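Local coordinates for uncharacterized conserved protein (Ruegeria pomeroyi DSS-3, PDB 3IUS) that is of unknown function but probably binds NAD or a related dinucleotide in a Rossmann-type domain, as do other members of the epimerase/dehydratase family, at residues G108-G112 against A113-E117; T124-R127 against G128-R131; P212-P215 against Q216-I219. All coordinates share one frame; numbering follows the deposited sequence.

In the fold
The three contacts follow one another along the chain, and each is a local turn or helix start near the surface. Contact 1 is the turn leading into strand 114-115. Contact 2 opens helix 126-140, and its centre lies about 16 Å from that of contact 1. The two touch where D109 N packs against T124 CG2. Contact 3 leads into helix 215-226, about 17 Å from contact 1 between centres. W114 CH2 meets P212 CG there at 3.8 Å. Contacts 2 and 3 do not touch, with nearest atoms about 16 Å apart. Contact 1 touches both of the others. Dinucleotide binding is inferred from the family, and none of the three contacts includes a ligand.

Contact 1 of 3, residues G108-G112 against A113-E117; sequences GDHDG and AWVDE
H110 lays its imidazole against V115, five residues on, while its carbonyl closes a turn with A113. CB comes first, with H110 CB 4.2 Å from A113 CB. From there chi1 of -71° sets CG beside the backbone N, and the ring swings over the valine methyl. V115 CG1 sits almost exactly over the H110 ring centre, 3.4 Å from the centroid and 8° off the normal. This is a CH-pi contact. All five ring atoms share the methyl, and H110 ND1 is nearest to V115 CG1, at 3.4 Å. At the tip, NE2 is hydrogen-bonded to the carbonyl O of Y107, which helps to fix the ring's rotation. The backbone does the rest. A113 N donates to H110 O at 3.0 Å, nearly straight at 164° but from above the carbonyl plane. Just before the turn, D109 OD1 accepts from D111 N at 3.1 Å, an Asx turn, with the donor above the carboxylate plane. OD1 also accepts from N252 N, so two backbone donors hold it. At the backbone angles of G112 a side chain would collide with the carbonyl O of D111. From H110 to A113 the chain forms a type I' beta turn, which leads into strand 114-115, paired in parallel with strand 254-255.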
loop_
_atom_site.group_PDB
_atom_site.type_symbol
_atom_site.label_atom_id
_atom_site.label_comp_id
_atom_site.label_asym_id
_atom_site.label_seq_id
_atom_site.Cartn_x
_atom_site.Cartn_y
_atom_site.Cartn_z
ATOM N N GLY A 108 10.069 10.471 5.731
ATOM C CA GLY A 108 10.196 11.210 6.970
ATOM C C GLY A 108 9.551 12.578 6.888
ATOM O O GLY A 108 8.644 12.802 6.083
ATOM N N ASP A 109 10.035 13.499 7.715
ATOM C CA ASP A 109 9.412 14.811 7.871
ATOM C C ASP A 109 10.005 15.876 6.947
ATOM O O ASP A 109 11.225 16.061 6.886
ATOM C CB ASP A 109 9.501 15.265 9.328
ATOM C CG ASP A 109 8.755 16.557 9.584
ATOM O OD1 ASP A 109 7.793 16.859 8.839
ATOM O OD2 ASP A 109 9.139 17.270 10.537
ATOM N N HIS A 110 9.128 16.572 6.231
ATOM C CA HIS A 110 9.538 17.600 5.281
ATOM C C HIS A 110 8.738 18.877 5.475
ATOM O O HIS A 110 8.718 19.759 4.616
ATOM C CB HIS A 110 9.391 17.078 3.850
ATOM C CG HIS A 110 10.395 16.032 3.485
ATOM N ND1 HIS A 110 11.463 16.290 2.654
ATOM C CD2 HIS A 110 10.502 14.730 3.844
ATOM C CE1 HIS A 110 12.185 15.192 2.517
ATOM N NE2 HIS A 110 11.622 14.230 3.225
ATOM N N ASP A 111 8.072 18.977 6.619
ATOM C CA ASP A 111 7.299 20.166 6.931
ATOM C C ASP A 111 6.341 20.546 5.797
ATOM O O ASP A 111 6.118 21.726 5.525
ATOM C CB ASP A 111 8.242 21.333 7.245
ATOM C CG ASP A 111 7.546 22.469 7.971
ATOM O OD1 ASP A 111 6.586 22.200 8.723
ATOM O OD2 ASP A 111 7.963 23.635 7.793
ATOM N N GLY A 112 5.775 19.541 5.134
ATOM C CA GLY A 112 4.763 19.788 4.122
ATOM C C GLY A 112 5.290 20.002 2.717
ATOM O O GLY A 112 4.507 20.108 1.775
ATOM N N ALA A 113 6.609 20.067 2.576
ATOM C CA ALA A 113 7.230 20.218 1.265
ATOM C C ALA A 113 6.996 18.974 0.418
ATOM O O ALA A 113 6.634 17.913 0.940
ATOM C CB ALA A 113 8.726 20.484 1.405
ATOM N N TRP A 114 7.227 19.107 -0.887
ATOM C CA TRP A 114 7.000 18.024 -1.833
ATOM C C TRP A 114 8.231 17.143 -1.968
ATOM O O TRP A 114 9.360 17.637 -2.005
ATOM C CB TRP A 114 6.603 18.582 -3.207
ATOM C CG TRP A 114 5.210 19.136 -3.252
ATOM C CD1 TRP A 114 4.828 20.419 -2.992
ATOM C CD2 TRP A 114 4.017 18.419 -3.583
ATOM N NE1 TRP A 114 3.464 20.542 -3.131
ATOM C CE2 TRP A 114 2.943 19.328 -3.492
ATOM C CE3 TRP A 114 3.750 17.091 -3.938
ATOM C CZ2 TRP A 114 1.634 18.955 -3.761
ATOM C CZ3 TRP A 114 2.451 16.725 -4.203
ATOM C CH2 TRP A 114 1.406 17.651 -4.107
ATOM N N VAL A 115 7.996 15.839 -2.030
ATOM C CA VAL A 115 9.053 14.856 -2.181
ATOM C C VAL A 115 8.746 13.986 -3.389
ATOM O O VAL A 115 7.595 13.848 -3.793
ATOM C CB VAL A 115 9.177 13.968 -0.915
ATOM C CG1 VAL A 115 9.421 14.838 0.316
ATOM C CG2 VAL A 115 7.918 13.116 -0.712
ATOM N N ASP A 116 9.783 13.431 -4.004
ATOM C CA ASP A 116 9.574 12.480 -5.079
ATOM C C ASP A 116 10.457 11.262 -4.855
ATOM O O ASP A 116 11.069 11.118 -3.796
ATOM C CB ASP A 116 9.787 13.113 -6.466
ATOM C CG ASP A 116 11.201 13.648 -6.676
ATOM O OD1 ASP A 116 12.159 13.073 -6.126
ATOM O OD2 ASP A 116 11.347 14.648 -7.416
ATOM N N GLU A 117 10.520 10.390 -5.847
ATOM C CA GLU A 117 11.250 9.145 -5.705
ATOM C C GLU A 117 12.764 9.354 -5.583
ATOM O O GLU A 117 13.485 8.418 -5.255
ATOM C CB GLU A 117 10.924 8.189 -6.858
ATOM C CG GLU A 117 9.473 7.698 -6.892
ATOM C CD GLU A 117 8.530 8.635 -7.628
ATOM O OE1 GLU A 117 8.876 9.821 -7.827
ATOM O OE2 GLU A 117 7.429 8.179 -8.011
#

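Contact 2 of 3, residues T124-R127 against G128-R131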
loop_
_atom_site.group_PDB
_atom_site.type_symbol
_atom_site.label_atom_id
_atom_site.label_comp_id
_atom_site.label_asym_id
_atom_site.label_seq_id
_atom_site.Cartn_x
_atom_site.Cartn_y
_atom_site.Cartn_z
ATOM N N THR A 124 11.542 8.967 10.615
ATOM C CA THR A 124 11.765 9.437 11.974
ATOM C C THR A 124 11.350 8.428 13.040
ATOM O O THR A 124 11.540 8.671 14.228
ATOM C CB THR A 124 11.067 10.790 12.238
ATOM O OG1 THR A 124 9.651 10.635 12.116
ATOM C CG2 THR A 124 11.550 11.843 11.249
ATOM N N ALA A 125 10.789 7.300 12.621
ATOM C CA ALA A 125 10.347 6.289 13.576
ATOM C C ALA A 125 10.755 4.883 13.146
ATOM O O ALA A 125 11.192 4.674 12.017
ATOM C CB ALA A 125 8.838 6.376 13.792
ATOM N N ALA A 126 10.608 3.924 14.055
ATOM C CA ALA A 126 11.077 2.559 13.824
ATOM C C ALA A 126 10.469 1.911 12.581
ATOM O O ALA A 126 11.178 1.303 11.777
ATOM C CB ALA A 126 10.823 1.697 15.053
ATOM N N ARG A 127 9.155 2.041 12.426
ATOM C CA ARG A 127 8.465 1.454 11.281
ATOM C C ARG A 127 9.062 1.938 9.963
ATOM O O ARG A 127 9.300 1.147 9.053
ATOM C CB ARG A 127 6.968 1.763 11.335
ATOM C CG ARG A 127 6.243 1.053 12.458
ATOM C CD ARG A 127 6.275 -0.460 12.268
ATOM N NE ARG A 127 5.173 -0.934 11.432
ATOM C CZ ARG A 127 5.209 -2.041 10.696
ATOM N NH1 ARG A 127 4.156 -2.385 9.969
ATOM N NH2 ARG A 127 6.301 -2.795 10.672
ATOM N N GLY A 128 9.298 3.242 9.864
ATOM C CA GLY A 128 9.900 3.812 8.676
ATOM C C GLY A 128 11.311 3.310 8.439
ATOM O O GLY A 128 11.708 3.081 7.293
ATOM N N ARG A 129 12.082 3.160 9.514
ATOM C CA ARG A 129 13.445 2.639 9.389
ATOM C C ARG A 129 13.426 1.180 8.932
ATOM O O ARG A 129 14.269 0.757 8.135
ATOM C CB ARG A 129 14.235 2.780 10.694
ATOM C CG ARG A 129 14.589 4.216 11.060
ATOM C CD ARG A 129 15.628 4.267 12.177
ATOM N NE ARG A 129 15.274 3.420 13.310
ATOM C CZ ARG A 129 14.537 3.824 14.337
ATOM N NH1 ARG A 129 14.082 5.065 14.377
ATOM N NH2 ARG A 129 14.261 2.986 15.328
ATOM N N TRP A 130 12.463 0.412 9.432
ATOM C CA TRP A 130 12.350 -0.988 9.028
ATOM C C TRP A 130 11.977 -1.100 7.550
ATOM O O TRP A 130 12.444 -2.006 6.852
ATOM C CB TRP A 130 11.332 -1.743 9.886
ATOM C CG TRP A 130 11.632 -1.724 11.353
ATOM C CD1 TRP A 130 12.825 -1.421 11.946
ATOM C CD2 TRP A 130 10.725 -2.036 12.416
ATOM N NE1 TRP A 130 12.712 -1.518 13.310
ATOM C CE2 TRP A 130 11.433 -1.893 13.625
ATOM C CE3 TRP A 130 9.381 -2.420 12.463
ATOM C CZ2 TRP A 130 10.844 -2.118 14.868
ATOM C CZ3 TRP A 130 8.796 -2.643 13.700
ATOM C CH2 TRP A 130 9.528 -2.493 14.884
ATOM N N ARG A 131 11.136 -0.180 7.079
ATOM C CA ARG A 131 10.783 -0.129 5.662
ATOM C C ARG A 131 12.018 0.151 4.821
ATOM O O ARG A 131 12.243 -0.508 3.810
ATOM C CB ARG A 131 9.726 0.940 5.387
ATOM C CG ARG A 131 8.322 0.543 5.779
ATOM C CD ARG A 131 7.770 -0.544 4.866
ATOM N NE ARG A 131 6.432 -0.938 5.291
ATOM C CZ ARG A 131 5.718 -1.904 4.724
ATOM N NH1 ARG A 131 6.213 -2.583 3.698
ATOM N NH2 ARG A 131 4.509 -2.192 5.184
#
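W130 turns one indole face toward the backbone of A126 and R127 and offers its edge to the R127 side chain. A126 O lies 3.1 Å above the W130 ring plane, displaced to the CG side. The same oxygen accepts from W130 N at 2.8 Å, the donor lying close to the C=O direction. Further out, A126 CB packs on W130 CZ2 at 3.8 Å. R127 bends at chi2 (-64°) and chi3 (-87°), which carries its chain round to the six-membered ring. R127 CD is 3.6 Å from W130 CZ3, and R127 NH2 is 3.6 Å from W130 CE3. The guanidinium and indole planes stand 68° apart and meet edge to edge, so this is not a stacked cation-pi pair. R127 NH2 also makes a weak hydrogen bond to P73 O. R129 folds back toward the N-terminal end of the helix, a guanidinium face over A126 CA. R129 N bonds to A125 O and R131 N to R127 O in the first turn of helix 126-140, with A125 at the N-cap. Backbone bonds thus hold the turn, while R127 sets CD and an N-H edge at the indole rim. R127 NH1 and R131 NH2 are 4.8 Å apart, and their like charges probably disfavour a closer approach.

Contact 3 of 3, residues P212-P215 against Q216-I219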
loop_
_atom_site.group_PDB
_atom_site.type_symbol
_atom_site.label_atom_id
_atom_site.label_comp_id
_atom_site.label_asym_id
_atom_site.label_seq_id
_atom_site.Cartn_x
_atom_site.Cartn_y
_atom_site.Cartn_z
ATOM N N PRO A 212 -2.895 15.695 -1.463
ATOM C CA PRO A 212 -2.582 15.616 -0.038
ATOM C C PRO A 212 -3.687 16.317 0.725
ATOM O O PRO A 212 -4.068 17.424 0.348
ATOM C CB PRO A 212 -1.289 16.410 0.069
ATOM C CG PRO A 212 -0.616 16.174 -1.250
ATOM C CD PRO A 212 -1.715 16.063 -2.273
ATOM N N VAL A 213 -4.186 15.682 1.768
ATOM C CA VAL A 213 -5.380 16.189 2.424
ATOM C C VAL A 213 -5.270 16.114 3.939
ATOM O O VAL A 213 -4.782 15.133 4.489
ATOM C CB VAL A 213 -6.638 15.433 1.924
ATOM C CG1 VAL A 213 -6.535 13.939 2.217
ATOM C CG2 VAL A 213 -7.898 16.010 2.551
ATOM N N PRO A 214 -5.715 17.172 4.627
ATOM C CA PRO A 214 -5.813 17.113 6.088
ATOM C C PRO A 214 -6.786 16.004 6.477
ATOM O O PRO A 214 -7.889 15.959 5.934
ATOM C CB PRO A 214 -6.398 18.482 6.451
ATOM C CG PRO A 214 -6.022 19.374 5.299
ATOM C CD PRO A 214 -6.089 18.488 4.089
ATOM N N PRO A 215 -6.375 15.108 7.391
ATOM C CA PRO A 215 -7.183 13.947 7.773
ATOM C C PRO A 215 -8.572 14.373 8.243
ATOM O O PRO A 215 -9.547 13.665 8.011
ATOM C CB PRO A 215 -6.386 13.339 8.939
ATOM C CG PRO A 215 -5.454 14.450 9.385
ATOM C CD PRO A 215 -5.091 15.117 8.109
ATOM N N GLN A 216 -8.648 15.537 8.874
ATOM C CA GLN A 216 -9.928 16.026 9.401
ATOM C C GLN A 216 -10.919 16.367 8.285
ATOM O O GLN A 216 -12.129 16.409 8.511
ATOM C CB GLN A 216 -9.725 17.229 10.333
ATOM C CG GLN A 216 -9.173 18.491 9.671
ATOM C CD GLN A 216 -7.650 18.543 9.686
ATOM O OE1 GLN A 216 -6.992 17.513 9.695
ATOM N NE2 GLN A 216 -7.092 19.750 9.705
ATOM N N ASP A 217 -10.400 16.605 7.082
ATOM C CA ASP A 217 -11.246 16.956 5.945
ATOM C C ASP A 217 -11.914 15.714 5.367
ATOM O O ASP A 217 -13.014 15.783 4.828
ATOM C CB ASP A 217 -10.430 17.655 4.854
ATOM C CG ASP A 217 -10.089 19.096 5.201
ATOM O OD1 ASP A 217 -10.453 19.564 6.300
ATOM O OD2 ASP A 217 -9.465 19.765 4.356
ATOM N N VAL A 218 -11.234 14.578 5.452
ATOM C CA VAL A 218 -11.815 13.345 4.945
ATOM C C VAL A 218 -13.013 12.962 5.801
ATOM O O VAL A 218 -14.112 12.708 5.294
ATOM C CB VAL A 218 -10.793 12.216 4.919
ATOM C CG1 VAL A 218 -11.430 10.945 4.377
ATOM C CG2 VAL A 218 -9.613 12.621 4.057
ATOM N N ILE A 219 -12.782 12.930 7.107
ATOM C CA ILE A 219 -13.828 12.680 8.090
ATOM C C ILE A 219 -14.998 13.639 7.890
ATOM O O ILE A 219 -16.163 13.227 7.874
ATOM C CB ILE A 219 -13.260 12.838 9.510
ATOM C CG1 ILE A 219 -12.291 11.696 9.824
ATOM C CG2 ILE A 219 -14.386 12.925 10.546
ATOM C CD1 ILE A 219 -11.561 11.849 11.143
#
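Q216 and D217 fold their side chains back against P214 where the P214-P215 pair leads into helix 215-226, the helix that follows strand 204-207 of the Rossmann-type sheet. The inner part is apolar. Buried V213 sets CG1 3.8 Å from V218 CG2, the two side chains crossing at about a right angle. V213 CG2 also touches D217 CB at 3.8 Å. Y273 of helix 273-282 packs on V213, D217 and V218. The part round the prolines is only partly exposed but more polar. There Q216 has CG between the backbone N and the carbonyl carbon (chi1 65°) and bends at chi2, which brings its amide over the prolines. Q216 OE1 rests 3.4 Å from P214 CB and equally near P215 CG and CD. Q216 also packs on R172 and I174 of strand 172-174. With an alanine here the amide is gone, and P214 CB and one side of the P215 ring would probably lose the group that packs on them. D217 lays its carboxylate against P214, D217 OD2 3.6 Å from P214 CG. The backbone bonds are uneven as well. P215 O accepts from V218 N and I219 N, but both bonds are weak. The firmer one is D217 N to P214 O, 2.8 Å long, with the donor 49° out of the carbonyl plane.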